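Local coordinates for YfkN protein (Bacillus subtilis subsp. subtilis, PDB 3GVE), which belongs to the calcineurin-like phosphoesterase family of metal-dependent proteins and holds a manganese and a magnesium ion side by side, at residues A[46-50]-A[310-314]; A[145-149]-A[202-208]; A[218-222]-A[259-265]; A[228-232]-A[245-250]; A[252-256]-A[307-311]. All blocks are in the same frame, centred on the assembly; numbering follows the deposited sequence.

Contact 1 of 5, residues A[46-50]-A[310-314]; sequences LIQKH and IESIA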
# COMPACT_ATOMS: atom_id res chain seq x y z
N LEU A 46 13.24 7.83 -17.61
CA LEU A 46 14.15 8.80 -16.98
C LEU A 46 15.58 8.28 -16.95
O LEU A 46 16.52 9.04 -17.13
CB LEU A 46 13.71 9.13 -15.55
CG LEU A 46 12.35 9.79 -15.37
CD1 LEU A 46 12.07 10.01 -13.88
CD2 LEU A 46 12.28 11.11 -16.13
N ILE A 47 15.74 6.99 -16.71
CA ILE A 47 17.07 6.38 -16.69
C ILE A 47 17.76 6.61 -18.05
O ILE A 47 18.90 7.01 -18.11
CB ILE A 47 17.01 4.86 -16.33
CG1 ILE A 47 16.55 4.67 -14.87
CG2 ILE A 47 18.36 4.18 -16.62
CD1 ILE A 47 16.23 3.24 -14.47
N GLN A 48 17.04 6.32 -19.13
CA GLN A 48 17.57 6.47 -20.48
C GLN A 48 17.95 7.93 -20.73
O GLN A 48 19.02 8.21 -21.23
CB GLN A 48 16.55 6.02 -21.53
CG GLN A 48 17.14 6.05 -22.95
CD GLN A 48 16.20 5.54 -24.00
OE1 GLN A 48 15.46 4.59 -23.79
NE2 GLN A 48 16.25 6.17 -25.16
N LYS A 49 17.07 8.84 -20.35
CA LYS A 49 17.36 10.25 -20.54
C LYS A 49 18.65 10.69 -19.83
O LYS A 49 19.49 11.35 -20.40
CB LYS A 49 16.19 11.11 -20.08
CG LYS A 49 16.53 12.59 -20.13
CD LYS A 49 15.34 13.41 -19.83
CE LYS A 49 15.09 13.51 -18.35
NZ LYS A 49 14.26 14.69 -18.08
N HIS A 50 18.79 10.31 -18.56
CA HIS A 50 19.97 10.70 -17.81
C HIS A 50 21.24 10.04 -18.35
O HIS A 50 22.28 10.68 -18.41
CB HIS A 50 19.74 10.46 -16.33
CG HIS A 50 18.89 11.51 -15.70
ND1 HIS A 50 19.42 12.66 -15.17
CD2 HIS A 50 17.55 11.60 -15.57
CE1 HIS A 50 18.43 13.42 -14.73
NE2 HIS A 50 17.29 12.80 -14.96
N ILE A 310 15.98 14.65 -7.15
CA ILE A 310 15.08 13.59 -7.58
C ILE A 310 14.23 14.16 -8.70
O ILE A 310 13.98 15.34 -8.74
CB ILE A 310 14.21 13.05 -6.43
CG1 ILE A 310 13.48 14.20 -5.72
CG2 ILE A 310 15.06 12.25 -5.43
CD1 ILE A 310 12.50 13.74 -4.65
N GLU A 311 13.80 13.30 -9.61
CA GLU A 311 12.99 13.73 -10.75
C GLU A 311 11.78 12.84 -10.83
O GLU A 311 11.90 11.64 -10.78
CB GLU A 311 13.81 13.63 -12.04
CG GLU A 311 13.02 14.02 -13.28
CD GLU A 311 13.86 14.15 -14.54
OE1 GLU A 311 14.89 13.48 -14.67
OE2 GLU A 311 13.45 14.91 -15.40
N SER A 312 10.61 13.44 -10.95
CA SER A 312 9.36 12.69 -11.07
C SER A 312 9.14 12.13 -12.47
O SER A 312 9.53 12.72 -13.45
CB SER A 312 8.17 13.61 -10.75
OG SER A 312 8.12 14.69 -11.65
N ILE A 313 8.48 10.98 -12.55
CA ILE A 313 8.02 10.48 -13.85
C ILE A 313 6.85 11.33 -14.33
O ILE A 313 6.67 11.51 -15.52
CB ILE A 313 7.64 8.98 -13.85
CG1 ILE A 313 6.55 8.66 -12.84
CG2 ILE A 313 8.89 8.13 -13.60
CD1 ILE A 313 5.96 7.26 -12.97
N ALA A 314 6.10 11.88 -13.39
CA ALA A 314 5.02 12.81 -13.73
C ALA A 314 5.57 14.03 -14.44
O ALA A 314 6.44 14.71 -13.96
CB ALA A 314 4.26 13.21 -12.50
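Glu-311 and Leu-46 account for most of the surface buried where helix 40-53 lies against the end of strand 300-312, an outermost strand of the four-stranded sheet. The extended side chain of Glu-311 reaches towards the helix and divides its carboxylate between two residues of neighbouring helical positions: OE2 forms a salt bridge with Lys-49 NZ at 2.8 Å, and OE1 accepts a short, nearly linear hydrogen bond of 2.5 Å from His-50 NE2, arriving in the plane of the imidazole. One turn earlier on the helix, Leu-46 supplies the apolar part. Its CD1 lies 3.7 Å from Ile-313 CG2 and 3.5 Å from the backbone O of Glu-311, while its CD2 packs 3.8 Å from Glu-311 CD. Leu-46 also rests on Leu-287 of the adjacent strand. Because the acidic group meets two donors beside a leucine, the contact joins helix to sheet by both charge and packing, and the short, near-linear bond to OE1 is consistent with a strong His-carboxylate hydrogen bond.

Contact 2 of 5, residues A[145-149]-A[202-208]; sequences PYVIN and KMKAEGA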
# COMPACT_ATOMS: atom_id res chain seq x y z
N PRO A 145 29.49 -8.37 1.27
CA PRO A 145 29.37 -7.14 2.06
C PRO A 145 29.55 -5.86 1.27
O PRO A 145 28.90 -4.82 1.63
CB PRO A 145 30.40 -7.30 3.17
CG PRO A 145 31.46 -8.11 2.52
CD PRO A 145 30.69 -9.15 1.64
N TYR A 146 30.35 -5.90 0.23
CA TYR A 146 30.61 -4.75 -0.60
C TYR A 146 31.29 -5.29 -1.84
O TYR A 146 31.69 -6.44 -1.84
CB TYR A 146 31.51 -3.74 0.13
CG TYR A 146 32.93 -4.23 0.34
CD1 TYR A 146 33.88 -4.11 -0.66
CD2 TYR A 146 33.31 -4.82 1.53
CE1 TYR A 146 35.18 -4.57 -0.48
CE2 TYR A 146 34.62 -5.28 1.71
CZ TYR A 146 35.54 -5.14 0.70
OH TYR A 146 36.83 -5.60 0.87
N VAL A 147 31.37 -4.42 -2.84
CA VAL A 147 32.14 -4.76 -4.09
C VAL A 147 32.83 -3.49 -4.48
O VAL A 147 32.34 -2.38 -4.22
CB VAL A 147 31.23 -5.33 -5.19
CG1 VAL A 147 30.59 -6.62 -4.78
CG2 VAL A 147 30.28 -4.31 -5.66
N ILE A 148 33.93 -3.65 -5.11
CA ILE A 148 34.69 -2.57 -5.72
C ILE A 148 34.97 -2.90 -7.18
O ILE A 148 35.48 -3.95 -7.49
CB ILE A 148 36.02 -2.33 -4.97
CG1 ILE A 148 35.75 -1.96 -3.52
CG2 ILE A 148 36.83 -1.23 -5.62
CD1 ILE A 148 36.98 -2.06 -2.64
N ASN A 149 34.61 -1.98 -8.07
CA ASN A 149 34.81 -2.13 -9.51
C ASN A 149 35.68 -0.99 -10.00
O ASN A 149 35.42 0.16 -9.71
CB ASN A 149 33.49 -2.05 -10.27
CG ASN A 149 32.51 -3.09 -9.86
OD1 ASN A 149 32.88 -4.21 -9.60
ND2 ASN A 149 31.24 -2.72 -9.79
N LYS A 202 37.98 -1.47 5.35
CA LYS A 202 38.40 -2.55 4.49
C LYS A 202 38.28 -2.13 3.05
O LYS A 202 39.10 -2.45 2.25
CB LYS A 202 37.53 -3.75 4.75
CG LYS A 202 37.55 -4.15 6.16
CD LYS A 202 37.21 -5.57 6.22
CE LYS A 202 35.86 -5.79 6.72
NZ LYS A 202 36.03 -6.43 8.03
N MSE A 203 37.20 -1.41 2.73
CA MSE A 203 37.00 -0.94 1.37
C MSE A 203 38.09 0.04 1.00
O MSE A 203 38.60 -0.02 -0.11
CB MSE A 203 35.62 -0.28 1.22
CG MSE A 203 34.45 -1.20 1.52
SE MSE A 203 32.73 -0.27 1.44
CE MSE A 203 32.61 -0.05 -0.51
N LYS A 204 38.43 0.95 1.91
CA LYS A 204 39.50 1.87 1.61
C LYS A 204 40.83 1.11 1.41
O LYS A 204 41.57 1.40 0.49
CB LYS A 204 39.59 2.93 2.70
CG LYS A 204 38.39 3.88 2.73
CD LYS A 204 37.99 4.33 1.34
CE LYS A 204 38.60 5.66 0.96
NZ LYS A 204 38.05 6.22 -0.31
N ALA A 205 41.08 0.11 2.25
CA ALA A 205 42.30 -0.76 2.09
C ALA A 205 42.34 -1.38 0.74
O ALA A 205 43.47 -1.48 0.14
CB ALA A 205 42.30 -1.80 3.22
N GLU A 206 41.23 -1.91 0.24
CA GLU A 206 41.17 -2.51 -1.08
C GLU A 206 41.12 -1.52 -2.23
O GLU A 206 40.98 -1.97 -3.41
CB GLU A 206 40.03 -3.55 -1.15
CG GLU A 206 40.12 -4.62 -0.08
CD GLU A 206 41.39 -5.51 -0.22
OE1 GLU A 206 41.98 -5.55 -1.34
OE2 GLU A 206 41.75 -6.17 0.80
N GLY A 207 41.27 -0.24 -1.95
CA GLY A 207 41.46 0.72 -3.00
C GLY A 207 40.26 1.53 -3.46
O GLY A 207 40.36 2.28 -4.39
N ALA A 208 39.13 1.39 -2.79
CA ALA A 208 37.97 2.17 -3.19
C ALA A 208 38.28 3.66 -3.20
O ALA A 208 38.74 4.19 -2.22
CB ALA A 208 36.78 1.89 -2.27
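This is helix-on-sheet packing at one margin of the eight-stranded mixed sheet, where the C-terminal end of helix 192-205 lies over the start of strand 146-154. Tyr-146 and Ile-148, alternate residues of the strand, both direct their CA-to-CB bonds toward the helix, whereas Val-147 between them points away. The two side chains adjoin, Ile-148 CD1 lying 3.8 Å from Tyr-146 CE1, and present one surface to the helix end. The tyrosine ring provides a flat surface on which the selenomethionine at position 203 is laid: its CG sits 3.6 Å from the centroid of the Tyr-146 ring, almost on the ring normal, in a CH-pi contact, and its SE makes an oblique Met-aromatic approach. Tyr-146 OH meets Glu-206 CG at 3.6 Å. Ile-148 fills the hollow left as the helix ends, its CD1 lying 3.7 Å from Glu-206 CB and 4.0 Å from Ala-208 CB. A Schellman motif shapes that hollow. Gly-207, with positive phi, is its C-prime residue; Gly-207 N bonds to Lys-204 O and Ala-208 N to Met-203 O, which folds the chain back so that Ala-208 borders the space. Met-203 O also walls it, 3.6 Å from Ile-148 CD1.

Contact 3 of 5, residues A[218-222]-A[259-265]; sequences GIEKQ and YAGVAQF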
# COMPACT_ATOMS: atom_id res chain seq x y z
N GLY A 218 15.65 5.15 6.14
CA GLY A 218 15.22 6.51 5.92
C GLY A 218 15.96 7.52 6.76
O GLY A 218 17.00 7.25 7.34
N ILE A 219 15.36 8.70 6.84
CA ILE A 219 15.97 9.92 7.35
C ILE A 219 15.16 10.44 8.52
O ILE A 219 13.95 10.53 8.43
CB ILE A 219 16.00 11.03 6.25
CG1 ILE A 219 16.87 10.59 5.06
CG2 ILE A 219 16.44 12.36 6.83
CD1 ILE A 219 16.60 11.37 3.76
N GLU A 220 15.86 10.76 9.60
CA GLU A 220 15.30 11.58 10.68
C GLU A 220 16.16 12.83 10.77
O GLU A 220 17.25 12.89 10.26
CB GLU A 220 15.28 10.81 12.01
CG GLU A 220 14.41 9.53 12.00
CD GLU A 220 12.92 9.81 11.79
OE1 GLU A 220 12.47 10.95 11.89
OE2 GLU A 220 12.18 8.85 11.51
N LYS A 221 15.61 13.85 11.40
CA LYS A 221 16.24 15.17 11.43
C LYS A 221 17.35 15.35 12.46
O LYS A 221 18.10 16.30 12.37
CB LYS A 221 15.18 16.26 11.65
CG LYS A 221 14.23 16.45 10.47
CD LYS A 221 13.13 17.40 10.90
CE LYS A 221 12.22 17.85 9.81
NZ LYS A 221 11.30 18.89 10.38
N GLN A 222 17.42 14.45 13.43
CA GLN A 222 18.41 14.54 14.50
C GLN A 222 19.03 13.17 14.81
O GLN A 222 18.51 12.13 14.37
CB GLN A 222 17.76 15.12 15.76
CG GLN A 222 17.37 16.60 15.62
CD GLN A 222 15.92 16.78 15.20
OE1 GLN A 222 15.14 15.86 15.24
NE2 GLN A 222 15.58 18.00 14.76
N TYR A 259 13.20 19.93 5.09
CA TYR A 259 14.50 19.82 5.76
C TYR A 259 15.31 21.12 5.79
O TYR A 259 16.36 21.20 6.39
CB TYR A 259 15.33 18.70 5.13
CG TYR A 259 14.67 17.36 5.31
CD1 TYR A 259 14.82 16.64 6.47
CD2 TYR A 259 13.89 16.83 4.31
CE1 TYR A 259 14.21 15.41 6.62
CE2 TYR A 259 13.26 15.62 4.46
CZ TYR A 259 13.43 14.92 5.60
OH TYR A 259 12.82 13.71 5.74
N ALA A 260 14.78 22.14 5.16
CA ALA A 260 15.47 23.45 5.14
C ALA A 260 15.53 24.00 6.57
O ALA A 260 14.51 24.10 7.20
CB ALA A 260 14.70 24.41 4.24
N GLY A 261 16.71 24.40 7.02
CA GLY A 261 16.85 24.94 8.36
C GLY A 261 17.20 23.91 9.43
O GLY A 261 17.50 24.26 10.57
N VAL A 262 17.16 22.64 9.05
CA VAL A 262 17.61 21.56 9.94
C VAL A 262 19.13 21.46 9.87
O VAL A 262 19.71 21.38 8.80
CB VAL A 262 16.97 20.19 9.56
CG1 VAL A 262 17.42 19.08 10.55
CG2 VAL A 262 15.43 20.30 9.52
N ALA A 263 19.78 21.50 11.03
CA ALA A 263 21.23 21.44 11.07
C ALA A 263 21.75 20.23 10.29
O ALA A 263 21.23 19.14 10.41
CB ALA A 263 21.73 21.39 12.52
N GLN A 264 22.78 20.48 9.49
CA GLN A 264 23.47 19.46 8.70
C GLN A 264 22.87 19.27 7.31
O GLN A 264 23.49 18.70 6.45
CB GLN A 264 23.52 18.11 9.42
CG GLN A 264 24.38 18.12 10.65
CD GLN A 264 25.72 18.66 10.29
OE1 GLN A 264 26.41 18.10 9.46
NE2 GLN A 264 26.05 19.80 10.83
N PHE A 265 21.65 19.75 7.10
CA PHE A 265 20.96 19.60 5.83
C PHE A 265 21.19 20.80 4.91
O PHE A 265 21.19 21.93 5.34
CB PHE A 265 19.45 19.42 6.07
CG PHE A 265 19.07 18.07 6.66
CD1 PHE A 265 18.58 17.04 5.86
CD2 PHE A 265 19.21 17.83 8.02
CE1 PHE A 265 18.22 15.82 6.40
CE2 PHE A 265 18.87 16.59 8.57
CZ PHE A 265 18.37 15.58 7.75
O HOH W 1 12.51 12.78 8.06
O HOH W 2 19.89 18.29 12.70
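Neither segment is regular helix or strand. Residues 218-220 are extended and Lys-221 turns out of that conformation, whereas 259-265 fold into two consecutive type II beta turns, Tyr-259 to Val-262 and Val-262 to Phe-265, closed by Val-262 N to Tyr-259 O and Phe-265 N to Val-262 O, each 3.1 Å. Gly-261 and Gln-264 take positive phi at the third turn position. No direct hydrogen bond joins the segments, but two waters do: one links Ile-219 O (2.7 Å) with Tyr-259 OH (2.5 Å), the other donates to Lys-221 O (2.7 Å) and Ala-263 O (2.8 Å). Among the side chains, Ile-219 CG2 packs 3.8 Å from Tyr-259 CE1 and 3.9 Å from Phe-265 CZ. The aliphatic part of Lys-221 continues the apolar surface, with CB 3.8 Å from Val-262 CG1 and CG 4.0 Å from Tyr-259 CE1. Its ammonium group bonds to Arg-340 O of the second subunit, and Glu-220 forms a salt bridge with Lys-341 of that subunit. The contact is thus loop-to-loop packing at the subunit interface of a calcineurin-like phosphoesterase fold, and segment 218-222 belongs to the loop following metal ligand His-216.

Contact 4 of 5, residues A[228-232]-A[245-250]; sequences AENAV and IISGHQ. With MG (magnesium ion), chain D.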
# COMPACT_ATOMS: atom_id res chain seq x y z
N ALA A 228 18.71 1.94 15.31
CA ALA A 228 17.69 2.77 14.66
C ALA A 228 17.25 2.22 13.31
O ALA A 228 18.06 1.75 12.52
CB ALA A 228 18.19 4.18 14.50
N GLU A 229 15.95 2.29 13.08
CA GLU A 229 15.34 1.85 11.83
C GLU A 229 15.71 2.76 10.65
O GLU A 229 15.96 2.27 9.56
CB GLU A 229 13.82 1.82 12.01
CG GLU A 229 13.04 1.32 10.78
CD GLU A 229 11.54 1.16 11.03
OE1 GLU A 229 11.14 1.12 12.20
OE2 GLU A 229 10.79 1.07 10.06
N ASN A 230 15.70 4.07 10.90
CA ASN A 230 15.90 5.09 9.88
C ASN A 230 17.15 5.91 10.21
O ASN A 230 17.09 6.91 10.89
CB ASN A 230 14.64 5.96 9.77
CG ASN A 230 13.48 5.19 9.15
OD1 ASN A 230 13.58 4.71 8.04
ND2 ASN A 230 12.38 5.07 9.88
N ALA A 231 18.27 5.44 9.70
CA ALA A 231 19.58 5.82 10.19
C ALA A 231 20.44 6.68 9.27
O ALA A 231 21.61 6.84 9.54
CB ALA A 231 20.38 4.54 10.57
N VAL A 232 19.87 7.21 8.19
CA VAL A 232 20.67 7.99 7.24
C VAL A 232 21.41 9.19 7.86
O VAL A 232 22.54 9.46 7.54
CB VAL A 232 19.84 8.43 6.02
CG1 VAL A 232 20.64 9.47 5.20
CG2 VAL A 232 19.50 7.21 5.15
N ILE A 245 24.93 8.68 -0.71
CA ILE A 245 23.97 7.82 -0.03
C ILE A 245 22.65 7.77 -0.79
O ILE A 245 22.04 8.79 -1.06
CB ILE A 245 23.69 8.30 1.41
CG1 ILE A 245 24.99 8.29 2.23
CG2 ILE A 245 22.64 7.41 2.08
CD1 ILE A 245 24.88 9.06 3.58
N ILE A 246 22.22 6.56 -1.12
CA ILE A 246 20.88 6.32 -1.60
C ILE A 246 20.05 5.88 -0.39
O ILE A 246 20.43 4.96 0.33
CB ILE A 246 20.84 5.22 -2.68
CG1 ILE A 246 21.93 5.42 -3.75
CG2 ILE A 246 19.45 5.13 -3.30
CD1 ILE A 246 21.98 6.79 -4.35
N SER A 247 18.92 6.54 -0.17
CA SER A 247 18.06 6.28 0.95
C SER A 247 16.72 5.80 0.40
O SER A 247 16.36 6.05 -0.72
CB SER A 247 17.90 7.56 1.78
OG SER A 247 17.02 7.41 2.88
N GLY A 248 16.00 5.11 1.24
CA GLY A 248 14.68 4.58 0.93
C GLY A 248 13.89 4.28 2.21
O GLY A 248 14.01 5.00 3.18
N HIS A 249 13.14 3.19 2.13
CA HIS A 249 12.38 2.59 3.22
C HIS A 249 11.14 3.40 3.61
O HIS A 249 10.08 2.84 3.73
CB HIS A 249 13.29 2.30 4.42
CG HIS A 249 12.61 1.57 5.53
ND1 HIS A 249 12.04 0.32 5.37
CD2 HIS A 249 12.40 1.92 6.82
CE1 HIS A 249 11.52 -0.07 6.52
NE2 HIS A 249 11.72 0.89 7.42
N GLN A 250 11.29 4.71 3.82
CA GLN A 250 10.19 5.56 4.28
C GLN A 250 9.17 5.91 3.19
O GLN A 250 8.07 6.34 3.50
CB GLN A 250 10.73 6.85 4.90
CG GLN A 250 11.22 6.69 6.32
CD GLN A 250 12.01 7.90 6.81
OE1 GLN A 250 12.60 8.62 6.04
NE2 GLN A 250 12.04 8.08 8.11
MG MG D . 11.62 -1.10 3.46
O HOH W 3 9.70 0.34 3.04
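Metal coordination and hydrogen bonding meet on the imidazole of His-249. Its ND1 binds the magnesium ion at 2.4 Å, and on the other side of the ring NE2 donates a nearly linear hydrogen bond of 2.8 Å to Glu-229 OE2. This second-shell carboxylate can hold the ring in place and fixes NE2 as protonated, leaving ND1 for the metal. Asp-64, Asn-108 and His-216 are the other protein ligands, and a water 2.4 Å from the ion also lies 2.6 Å from His-249 O. Polar packing continues beside the histidine: Asn-230 OD1 lies in the ring plane 3.3 Å from His-249 CD2, but its hydrogen-bond partner is Gly-218 N. Asn-230 CG also approaches Gln-250 NE2 at 3.4 Å, while Gln-250 OE1 accepts from Ile-219 N. The apolar pair is Val-232 CG1 and Ile-245 CG2 at 4.2 Å; Val-232 CG2 makes van der Waals contact at 3.4 Å with Ser-247 OG, a hydroxyl hydrogen-bonded to Thr-217 O. The metal ligand stands just beyond strand 244-247, which runs between the parallel strands 210-215 and 275-280, while Val-232, opening helix 232-238, packs on one face of that sheet.

Contact 5 of 5, residues A[252-256]-A[307-311]; sequences GLFPS and KGSIE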
# COMPACT_ATOMS: atom_id res chain seq x y z
N GLY A 252 9.33 8.36 1.29
CA GLY A 252 9.29 9.82 1.24
C GLY A 252 10.13 10.42 0.12
O GLY A 252 10.57 9.69 -0.76
N LEU A 253 10.34 11.74 0.17
CA LEU A 253 11.12 12.44 -0.82
C LEU A 253 12.31 13.09 -0.16
O LEU A 253 12.16 13.76 0.89
CB LEU A 253 10.28 13.55 -1.51
CG LEU A 253 8.99 13.08 -2.19
CD1 LEU A 253 8.33 14.30 -2.92
CD2 LEU A 253 9.22 11.98 -3.14
N PHE A 254 13.46 12.98 -0.78
CA PHE A 254 14.61 13.78 -0.36
C PHE A 254 15.48 14.01 -1.58
O PHE A 254 15.76 13.07 -2.30
CB PHE A 254 15.42 13.14 0.77
CG PHE A 254 16.48 14.08 1.30
CD1 PHE A 254 16.19 14.98 2.31
CD2 PHE A 254 17.70 14.16 0.67
CE1 PHE A 254 17.12 15.90 2.74
CE2 PHE A 254 18.66 15.09 1.10
CZ PHE A 254 18.36 15.97 2.14
N PRO A 255 15.91 15.24 -1.82
CA PRO A 255 15.65 16.43 -1.00
C PRO A 255 14.21 16.88 -1.03
O PRO A 255 13.49 16.55 -1.92
CB PRO A 255 16.55 17.50 -1.63
CG PRO A 255 16.83 17.05 -2.98
CD PRO A 255 16.83 15.53 -2.93
N SER A 256 13.83 17.61 -0.01
CA SER A 256 12.56 18.32 0.04
C SER A 256 12.65 19.45 1.06
O SER A 256 13.47 19.44 1.97
CB SER A 256 11.40 17.40 0.36
OG SER A 256 11.46 16.99 1.69
N LYS A 307 25.79 17.03 -5.80
CA LYS A 307 24.39 17.44 -5.73
C LYS A 307 23.52 16.18 -5.67
O LYS A 307 23.84 15.23 -6.39
CB LYS A 307 24.04 18.25 -6.98
CG LYS A 307 22.62 18.81 -7.00
CD LYS A 307 22.38 19.60 -8.30
CE LYS A 307 20.93 19.91 -8.53
NZ LYS A 307 20.44 20.88 -7.60
N GLY A 308 22.46 16.18 -4.85
CA GLY A 308 21.42 15.16 -4.87
C GLY A 308 20.12 15.77 -5.34
O GLY A 308 19.71 16.83 -4.81
N SER A 309 19.44 15.13 -6.25
CA SER A 309 18.15 15.59 -6.73
C SER A 309 17.27 14.43 -7.07
O SER A 309 17.76 13.27 -7.18
CB SER A 309 18.35 16.46 -7.98
OG SER A 309 18.95 15.82 -9.04
N ILE A 310 15.98 14.65 -7.15
CA ILE A 310 15.08 13.59 -7.58
C ILE A 310 14.23 14.16 -8.70
O ILE A 310 13.98 15.34 -8.74
CB ILE A 310 14.21 13.05 -6.43
CG1 ILE A 310 13.48 14.20 -5.72
CG2 ILE A 310 15.06 12.25 -5.43
CD1 ILE A 310 12.50 13.74 -4.65
N GLU A 311 13.80 13.30 -9.61
CA GLU A 311 12.99 13.73 -10.75
C GLU A 311 11.78 12.84 -10.83
O GLU A 311 11.90 11.64 -10.78
CB GLU A 311 13.81 13.63 -12.04
CG GLU A 311 13.02 14.02 -13.28
CD GLU A 311 13.86 14.15 -14.54
OE1 GLU A 311 14.89 13.48 -14.67
OE2 GLU A 311 13.45 14.91 -15.40
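Van der Waals packing of side chains on each other and on backbone, without any hydrogen bond, joins the short strand 253-254 and the bend after it to strand 300-312, near the place where two sheets of the chain approach each other. Ile-310 and Pro-255 bury the most surface. Ile-310 points its CA-to-CB bond toward the other segment and spreads over three residues: CD1 lies 3.9 Å from Leu-253 CB and 4.0 Å from Pro-255 O, while CG2 touches Phe-254 O at 3.3 Å and approaches Pro-255 CD at 4.5 Å. The peptide bond before Pro-255 is cis, so the chain bends sharply after Phe-254, and the proline ring lies along strand 300-312, with CG 3.4 Å from Gly-308 O and CD 4.0 Å from Ser-309 CA. In the fold, which has the two-sheet core of calcineurin-like phosphoesterases, strand 253-254 pairs antiparallel with 275-280 in the eight-stranded sheet, and strand 300-312 pairs antiparallel with 286-297 in the four-stranded one; the contact therefore links the two sheets through this packing. The CA-to-CB bond of Phe-254 points away from strand 300-312, and its side chain packs on Val-277 and Met-279 and meets Tyr-259 edge-to-face. Leu-253 reaches Tyr-286 and also packs on Lys-33 of the second subunit. Within the bend, Ser-256 OG makes a weak hydrogen bond of 3.4 Å to Leu-253 O.

Overall arrangement
Contacts 3, 4 and 5 are neighbours, with centres about 13 Å apart pairwise. Contact 4 meets contact 3 through Asn-230 and Gln-250, which bind the backbone of Gly-218 and Ile-219, and Phe-254 of contact 5 packs on Ile-219, Tyr-259 and Phe-265. A continuous path thus leads from the magnesium site to loops at the second subunit. Contact 1 shares Ile-310 and Glu-311 with contact 5, their centres about 12 Å apart. Contact 2, on strand 146-154 at the margin of the eight-stranded sheet, lies about 22 Å from contact 4 between centres. Along the chain, contact 1 spans contacts 2, 3 and 4; contact 2 precedes 3, 4 and 5; contact 4 falls within 3; and 3 and 5 alternate.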